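Local structure of 3',5'-cyclic-nucleotide phosphodiesterase 1 (Saccharomyces cerevisiae S288C, 4OJX) at residues 242-247 and 277-282; 4-9 and 23-28. The protein belongs to the class-II phosphodiesterases, a family with the metallo-beta-lactamase-like alpha/beta fold, and holds a pair of zinc ions beside a bound guanosine-5'-monophosphate. All coordinates share one frame; numbering follows the deposited sequence.

Interaction 1. Residues 242-247 and 277-282; sequences CGDVEQ and LVECSC. With ZN (zinc ion), chain D; ZN (zinc ion), chain E; 5GP (guanosine-5'-monophosphate), chain C.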
loop_
_atom_site.group_PDB
_atom_site.type_symbol
_atom_site.label_atom_id
_atom_site.label_comp_id
_atom_site.label_asym_id
_atom_site.label_seq_id
_atom_site.Cartn_x
_atom_site.Cartn_y
_atom_site.Cartn_z
ATOM N N CYS A 242 -6.008 -4.205 -18.850
ATOM C CA CYS A 242 -7.375 -4.049 -18.350
ATOM C C CYS A 242 -7.458 -3.647 -16.889
ATOM O O CYS A 242 -6.677 -4.099 -16.040
ATOM C CB CYS A 242 -8.150 -5.361 -18.510
ATOM S SG CYS A 242 -8.182 -6.036 -20.178
ATOM N N GLY A 243 -8.457 -2.828 -16.597
ATOM C CA GLY A 243 -8.890 -2.640 -15.223
ATOM C C GLY A 243 -9.858 -3.733 -14.811
ATOM O O GLY A 243 -10.307 -4.524 -15.649
ATOM N N ASP A 244 -10.194 -3.754 -13.519
ATOM C CA ASP A 244 -11.125 -4.731 -12.934
ATOM C C ASP A 244 -12.419 -4.697 -13.764
ATOM O O ASP A 244 -12.839 -3.627 -14.234
ATOM C CB ASP A 244 -11.489 -4.402 -11.455
ATOM C CG ASP A 244 -10.274 -4.310 -10.479
ATOM O OD1 ASP A 244 -9.152 -4.585 -11.029
ATOM O OD2 ASP A 244 -10.481 -3.915 -9.210
ATOM N N VAL A 245 -13.062 -5.844 -13.922
ATOM C CA VAL A 245 -14.195 -5.933 -14.839
ATOM C C VAL A 245 -15.077 -7.121 -14.498
ATOM O O VAL A 245 -14.606 -8.143 -13.984
ATOM C CB VAL A 245 -13.699 -6.005 -16.312
ATOM C CG1 VAL A 245 -12.877 -7.272 -16.558
ATOM C CG2 VAL A 245 -14.857 -5.906 -17.305
ATOM N N GLU A 246 -16.368 -6.972 -14.792
ATOM C CA GLU A 246 -17.324 -8.082 -14.738
ATOM C C GLU A 246 -18.053 -8.162 -16.073
ATOM O O GLU A 246 -18.060 -7.206 -16.844
ATOM C CB GLU A 246 -18.337 -7.872 -13.609
ATOM C CG GLU A 246 -19.192 -6.628 -13.785
ATOM C CD GLU A 246 -20.346 -6.518 -12.802
ATOM O OE1 GLU A 246 -21.088 -5.521 -12.911
ATOM O OE2 GLU A 246 -20.500 -7.399 -11.928
ATOM N N GLN A 247 -18.671 -9.307 -16.335
ATOM C CA GLN A 247 -19.567 -9.435 -17.479
ATOM C C GLN A 247 -20.651 -8.350 -17.384
ATOM O O GLN A 247 -21.133 -8.035 -16.295
ATOM C CB GLN A 247 -20.203 -10.828 -17.476
ATOM C CG GLN A 247 -21.198 -11.090 -18.599
ATOM C CD GLN A 247 -21.946 -12.411 -18.473
ATOM O OE1 GLN A 247 -22.667 -12.810 -19.388
ATOM N NE2 GLN A 247 -21.787 -13.087 -17.344
ATOM N N LEU A 277 -3.695 -8.310 -20.762
ATOM C CA LEU A 277 -3.540 -8.415 -19.314
ATOM C C LEU A 277 -4.906 -8.172 -18.713
ATOM O O LEU A 277 -5.406 -7.052 -18.730
ATOM C CB LEU A 277 -2.536 -7.391 -18.786
ATOM C CG LEU A 277 -1.054 -7.771 -18.805
ATOM C CD1 LEU A 277 -0.553 -7.996 -20.222
ATOM C CD2 LEU A 277 -0.203 -6.703 -18.115
ATOM N N VAL A 278 -5.518 -9.234 -18.205
ATOM C CA VAL A 278 -6.912 -9.166 -17.797
ATOM C C VAL A 278 -7.101 -9.975 -16.523
ATOM O O VAL A 278 -6.468 -11.016 -16.334
ATOM C CB VAL A 278 -7.869 -9.646 -18.928
ATOM C CG1 VAL A 278 -7.562 -11.082 -19.340
ATOM C CG2 VAL A 278 -9.329 -9.471 -18.525
ATOM N N GLU A 279 -7.989 -9.511 -15.654
ATOM C CA GLU A 279 -8.170 -10.170 -14.378
ATOM C C GLU A 279 -8.845 -11.532 -14.470
ATOM O O GLU A 279 -9.663 -11.800 -15.357
ATOM C CB GLU A 279 -8.982 -9.303 -13.421
ATOM C CG GLU A 279 -10.456 -9.130 -13.778
ATOM C CD GLU A 279 -11.312 -9.022 -12.538
ATOM O OE1 GLU A 279 -11.716 -7.894 -12.196
ATOM O OE2 GLU A 279 -11.557 -10.068 -11.894
ATOM N N CYS A 280 -8.519 -12.373 -13.499
ATOM C CA CYS A 280 -9.431 -13.420 -13.086
ATOM C C CYS A 280 -9.312 -13.473 -11.573
ATOM O O CYS A 280 -8.500 -14.225 -11.031
ATOM C CB CYS A 280 -9.100 -14.761 -13.735
ATOM S SG CYS A 280 -10.449 -15.951 -13.557
ATOM N N SER A 281 -10.087 -12.636 -10.886
ATOM C CA SER A 281 -9.904 -12.465 -9.442
ATOM C C SER A 281 -10.153 -13.727 -8.643
ATOM O O SER A 281 -9.500 -13.948 -7.628
ATOM C CB SER A 281 -10.820 -11.370 -8.898
ATOM O OG SER A 281 -10.468 -10.088 -9.378
ATOM N N CYS A 282 -11.114 -14.530 -9.093
ATOM C CA CYS A 282 -11.633 -15.645 -8.299
ATOM C C CYS A 282 -11.635 -16.942 -9.086
ATOM O O CYS A 282 -11.774 -16.917 -10.314
ATOM C CB CYS A 282 -13.069 -15.365 -7.885
ATOM S SG CYS A 282 -13.269 -13.860 -6.932
HETATM ZN ZN ZN D . -11.791 -2.388 -8.236
HETATM ZN ZN ZN E . -8.773 -3.994 -7.951
HETATM P P 5GP C . -11.560 -4.828 -5.924
HETATM O O1P 5GP C . -12.135 -6.135 -5.573
HETATM O O2P 5GP C . -12.403 -4.035 -6.889
HETATM O O3P 5GP C . -10.124 -4.972 -6.347
HETATM O "O5'" 5GP C . -11.599 -4.074 -4.537
HETATM C "C5'" 5GP C . -12.906 -3.879 -3.895
HETATM C "C4'" 5GP C . -13.319 -4.964 -2.846
HETATM O "O4'" 5GP C . -14.629 -4.645 -2.304
HETATM C "C3'" 5GP C . -13.496 -6.344 -3.486
HETATM O "O3'" 5GP C . -12.441 -7.201 -3.044
HETATM C "C2'" 5GP C . -14.838 -6.908 -3.038
HETATM O "O2'" 5GP C . -14.645 -8.155 -2.330
HETATM C "C1'" 5GP C . -15.390 -5.871 -2.077
HETATM N N9 5GP C . -16.858 -5.640 -2.316
HETATM C C8 5GP C . -17.340 -4.886 -3.305
HETATM N N7 5GP C . -18.665 -4.882 -3.225
HETATM C C5 5GP C . -19.016 -5.640 -2.190
HETATM C C6 5GP C . -20.222 -5.952 -1.702
HETATM O O6 5GP C . -21.251 -5.521 -2.222
HETATM N N1 5GP C . -20.327 -6.783 -0.582
HETATM C C2 5GP C . -19.150 -7.262 -0.005
HETATM N N2 5GP C . -19.227 -8.056 1.057
HETATM N N3 5GP C . -17.962 -6.917 -0.537
HETATM C C4 5GP C . -17.896 -6.112 -1.620
HETATM O O HOH W 1 -5.082 -6.356 -15.841
HETATM O O HOH W 2 -8.635 -6.772 -15.537
HETATM O O HOH W 3 -10.064 -2.618 -7.247
#

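Interaction 2. Residues 4-9 and 23-28; sequences FEITIL and FILKPA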
loop_
_atom_site.group_PDB
_atom_site.type_symbol
_atom_site.label_atom_id
_atom_site.label_comp_id
_atom_site.label_asym_id
_atom_site.label_seq_id
_atom_site.Cartn_x
_atom_site.Cartn_y
_atom_site.Cartn_z
ATOM N N PHE A 4 6.943 -4.691 -27.053
ATOM C CA PHE A 4 6.650 -4.136 -25.729
ATOM C C PHE A 4 7.419 -4.831 -24.622
ATOM O O PHE A 4 7.567 -6.055 -24.643
ATOM C CB PHE A 4 5.163 -4.296 -25.421
ATOM C CG PHE A 4 4.258 -3.572 -26.376
ATOM C CD1 PHE A 4 3.997 -2.220 -26.223
ATOM C CD2 PHE A 4 3.641 -4.256 -27.420
ATOM C CE1 PHE A 4 3.147 -1.561 -27.105
ATOM C CE2 PHE A 4 2.783 -3.610 -28.297
ATOM C CZ PHE A 4 2.541 -2.255 -28.145
ATOM N N GLU A 5 7.872 -4.054 -23.641
ATOM C CA GLU A 5 8.353 -4.607 -22.378
ATOM C C GLU A 5 7.368 -4.200 -21.299
ATOM O O GLU A 5 7.065 -3.013 -21.143
ATOM C CB GLU A 5 9.739 -4.075 -22.026
ATOM C CG GLU A 5 10.808 -4.564 -22.989
ATOM C CD GLU A 5 12.195 -4.010 -22.702
ATOM O OE1 GLU A 5 13.117 -4.292 -23.497
ATOM O OE2 GLU A 5 12.370 -3.303 -21.696
ATOM N N ILE A 6 6.857 -5.185 -20.572
ATOM C CA ILE A 6 5.884 -4.931 -19.514
ATOM C C ILE A 6 6.479 -5.382 -18.191
ATOM O O ILE A 6 6.723 -6.580 -18.001
ATOM C CB ILE A 6 4.561 -5.691 -19.749
ATOM C CG1 ILE A 6 3.969 -5.382 -21.130
ATOM C CG2 ILE A 6 3.565 -5.369 -18.638
ATOM C CD1 ILE A 6 2.661 -6.107 -21.403
ATOM N N THR A 7 6.720 -4.439 -17.282
ATOM C CA THR A 7 7.209 -4.766 -15.950
ATOM C C THR A 7 6.017 -4.933 -15.021
ATOM O O THR A 7 5.215 -4.016 -14.859
ATOM C CB THR A 7 8.111 -3.659 -15.383
ATOM O OG1 THR A 7 9.083 -3.261 -16.354
ATOM C CG2 THR A 7 8.820 -4.140 -14.123
ATOM N N ILE A 8 5.887 -6.110 -14.425
ATOM C CA ILE A 8 4.780 -6.370 -13.510
ATOM C C ILE A 8 5.194 -5.918 -12.116
ATOM O O ILE A 8 5.931 -6.615 -11.432
ATOM C CB ILE A 8 4.384 -7.861 -13.505
ATOM C CG1 ILE A 8 4.169 -8.350 -14.945
ATOM C CG2 ILE A 8 3.167 -8.076 -12.607
ATOM C CD1 ILE A 8 3.943 -9.830 -15.101
ATOM N N LEU A 9 4.754 -4.733 -11.709
ATOM C CA LEU A 9 5.040 -4.270 -10.352
ATOM C C LEU A 9 4.088 -4.872 -9.349
ATOM O O LEU A 9 4.487 -5.219 -8.243
ATOM C CB LEU A 9 5.035 -2.746 -10.245
ATOM C CG LEU A 9 6.141 -2.024 -11.014
ATOM C CD1 LEU A 9 6.128 -0.550 -10.646
ATOM C CD2 LEU A 9 7.526 -2.623 -10.790
ATOM N N PHE A 23 1.368 -1.911 -13.793
ATOM C CA PHE A 23 2.235 -2.437 -14.845
ATOM C C PHE A 23 2.990 -1.282 -15.474
ATOM O O PHE A 23 2.385 -0.259 -15.805
ATOM C CB PHE A 23 1.392 -3.157 -15.902
ATOM C CG PHE A 23 0.341 -4.057 -15.317
ATOM C CD1 PHE A 23 0.690 -5.179 -14.572
ATOM C CD2 PHE A 23 -1.003 -3.764 -15.486
ATOM C CE1 PHE A 23 -0.286 -5.992 -14.017
ATOM C CE2 PHE A 23 -1.984 -4.584 -14.947
ATOM C CZ PHE A 23 -1.625 -5.698 -14.206
ATOM N N ILE A 24 4.296 -1.437 -15.655
ATOM C CA ILE A 24 5.093 -0.434 -16.342
ATOM C C ILE A 24 5.282 -0.867 -17.787
ATOM O O ILE A 24 5.543 -2.042 -18.057
ATOM C CB ILE A 24 6.476 -0.276 -15.666
ATOM C CG1 ILE A 24 6.336 0.124 -14.201
ATOM C CG2 ILE A 24 7.388 0.660 -16.460
ATOM C CD1 ILE A 24 5.618 1.425 -13.997
ATOM N N LEU A 25 5.158 0.080 -18.714
ATOM C CA LEU A 25 5.339 -0.199 -20.140
ATOM C C LEU A 25 6.438 0.660 -20.729
ATOM O O LEU A 25 6.559 1.843 -20.399
ATOM C CB LEU A 25 4.061 0.120 -20.912
ATOM C CG LEU A 25 2.726 -0.420 -20.406
ATOM C CD1 LEU A 25 1.592 0.048 -21.307
ATOM C CD2 LEU A 25 2.764 -1.933 -20.337
ATOM N N LYS A 26 7.198 0.063 -21.647
ATOM C CA LYS A 26 8.130 0.811 -22.492
ATOM C C LYS A 26 8.353 0.041 -23.786
ATOM O O LYS A 26 8.088 -1.162 -23.856
ATOM C CB LYS A 26 9.464 1.075 -21.775
ATOM C CG LYS A 26 10.267 -0.182 -21.477
ATOM C CD LYS A 26 11.631 0.132 -20.860
ATOM C CE LYS A 26 12.679 0.632 -21.861
ATOM N NZ LYS A 26 13.038 -0.383 -22.888
ATOM N N PRO A 27 8.849 0.728 -24.825
ATOM C CA PRO A 27 9.241 -0.003 -26.030
ATOM C C PRO A 27 10.364 -0.983 -25.738
ATOM O O PRO A 27 11.231 -0.714 -24.896
ATOM C CB PRO A 27 9.738 1.106 -26.971
ATOM C CG PRO A 27 9.057 2.340 -26.483
ATOM C CD PRO A 27 9.006 2.185 -24.988
ATOM N N ALA A 28 10.367 -2.105 -26.450
ATOM C CA ALA A 28 11.450 -3.063 -26.315
ATOM C C ALA A 28 12.779 -2.446 -26.730
ATOM O O ALA A 28 12.838 -1.618 -27.649
ATOM C CB ALA A 28 11.168 -4.310 -27.134
#

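Interaction 1. Residues 242-247 and 277-282
C242, the last residue of strand 238-242, gives its amide N to O of L277 (2.9 Å) on the parallel neighbour 273-279; past this bond the two strands part, and a water that accepts from E279 N and lies 2.8 Å from G243 O takes over the bridging. Beside the direct bond, the thiol of C242 lies against V278, its SG 3.8 Å from V278 CB; small and weakly polar, it suits a buried place between the strands. Beyond G243 the loop brings D244 to the metals. OD2 of D244 spans both ions, 2.2 Å from one zinc and 2.1 Å from the other, and a water and the guanosine-5'-monophosphate phosphate also join the pair; H128, H130, D132, H133, H213 and H326 complete the site.

E279 braces this loop. Its CG stands between backbone N and carbonyl carbon (chi1 70°) and the chain then bends, which turns the carboxylate back to V245. There E279 OE1 accepts V245 N at 3.0 Å, the donor standing 36° out of the carboxylate plane, while E279 CG brushes V245 CG1. E279 OE2 takes S281 N and, at 2.7 Å, S281 OG, both from the same face. H294 and L295 N bind the two oxygens as well, so the buried carboxylate is held from several directions.

The chemistry is that of a second shell: E279 fixes the backbone just after the bridging aspartate, grips H294, which itself bonds guanosine-5'-monophosphate, and through S281 OG reaches ND1 of the zinc ligand H326, probably helping to set the orientation of both histidines.

Interaction 2. Residues 4-9 and 23-28
E5 and K26 stand side by side on one face of an antiparallel beta ladder, the pairing of strands 4-8 and 22-27 within the larger mixed sheet of the fold. Their backbones form a hydrogen-bonded pair, E5 N to K26 O at 2.9 Å, and T7 with I24 repeats the pattern. T7 and I24 also point the same way, CB against CB at 3.8 Å; beta-branched residues suit such extended backbone. Where the chain turns at L9, that side chain crosses I24 at a slant, bringing L9 CD1 to within 3.6 Å of I24 CG1, and helix 44-53 packs over L9.

The other face is wholly apolar here. I6 and L25 lie alongside each other, CG1 of I6 3.7 Å from CD2 of L25, and I8 meets the F23 ring at its edge through CG2. I6 and L25 pack on I239 and F23 on V241, in strand 238-242 of the second sheet.

The buried charges of E5 and K26 are probably balanced by several partners. E5 reaches out extended, its OE1 bonded to R29 N and its OE2 to S91, with only a weak salt bridge from E5 OE2 to K26 NZ (3.2 Å). K26 NZ also bonds S93 OG and T30 O. K26 folds back at its last two torsions (chi3 -77°, chi4 -64°), which carries its NZ to P27 O, 2.7 Å away and nearly in line with that C=O bond.

Interaction 2 comes first along the chain and closes before interaction 1 opens; their centres lie about 19 Å apart. They belong to different mixed sheets: 4-9 and 23-28 pair within the one built round the N-terminal strands, whereas interaction 1 sits at the ends of strands 238-242 and 273-279 of the other and in the loops that follow. The sheets pack face to face, as in the metallo-beta-lactamase sandwich, and the contacts touch directly through L277, whose CD2 is 3.9 Å from F23 CG and whose CD1 is 3.9 Å from I6 CD1. The apolar interior between the sheets thus runs from interaction 2 to the strand ends of interaction 1, beyond which the loops carry the zinc site.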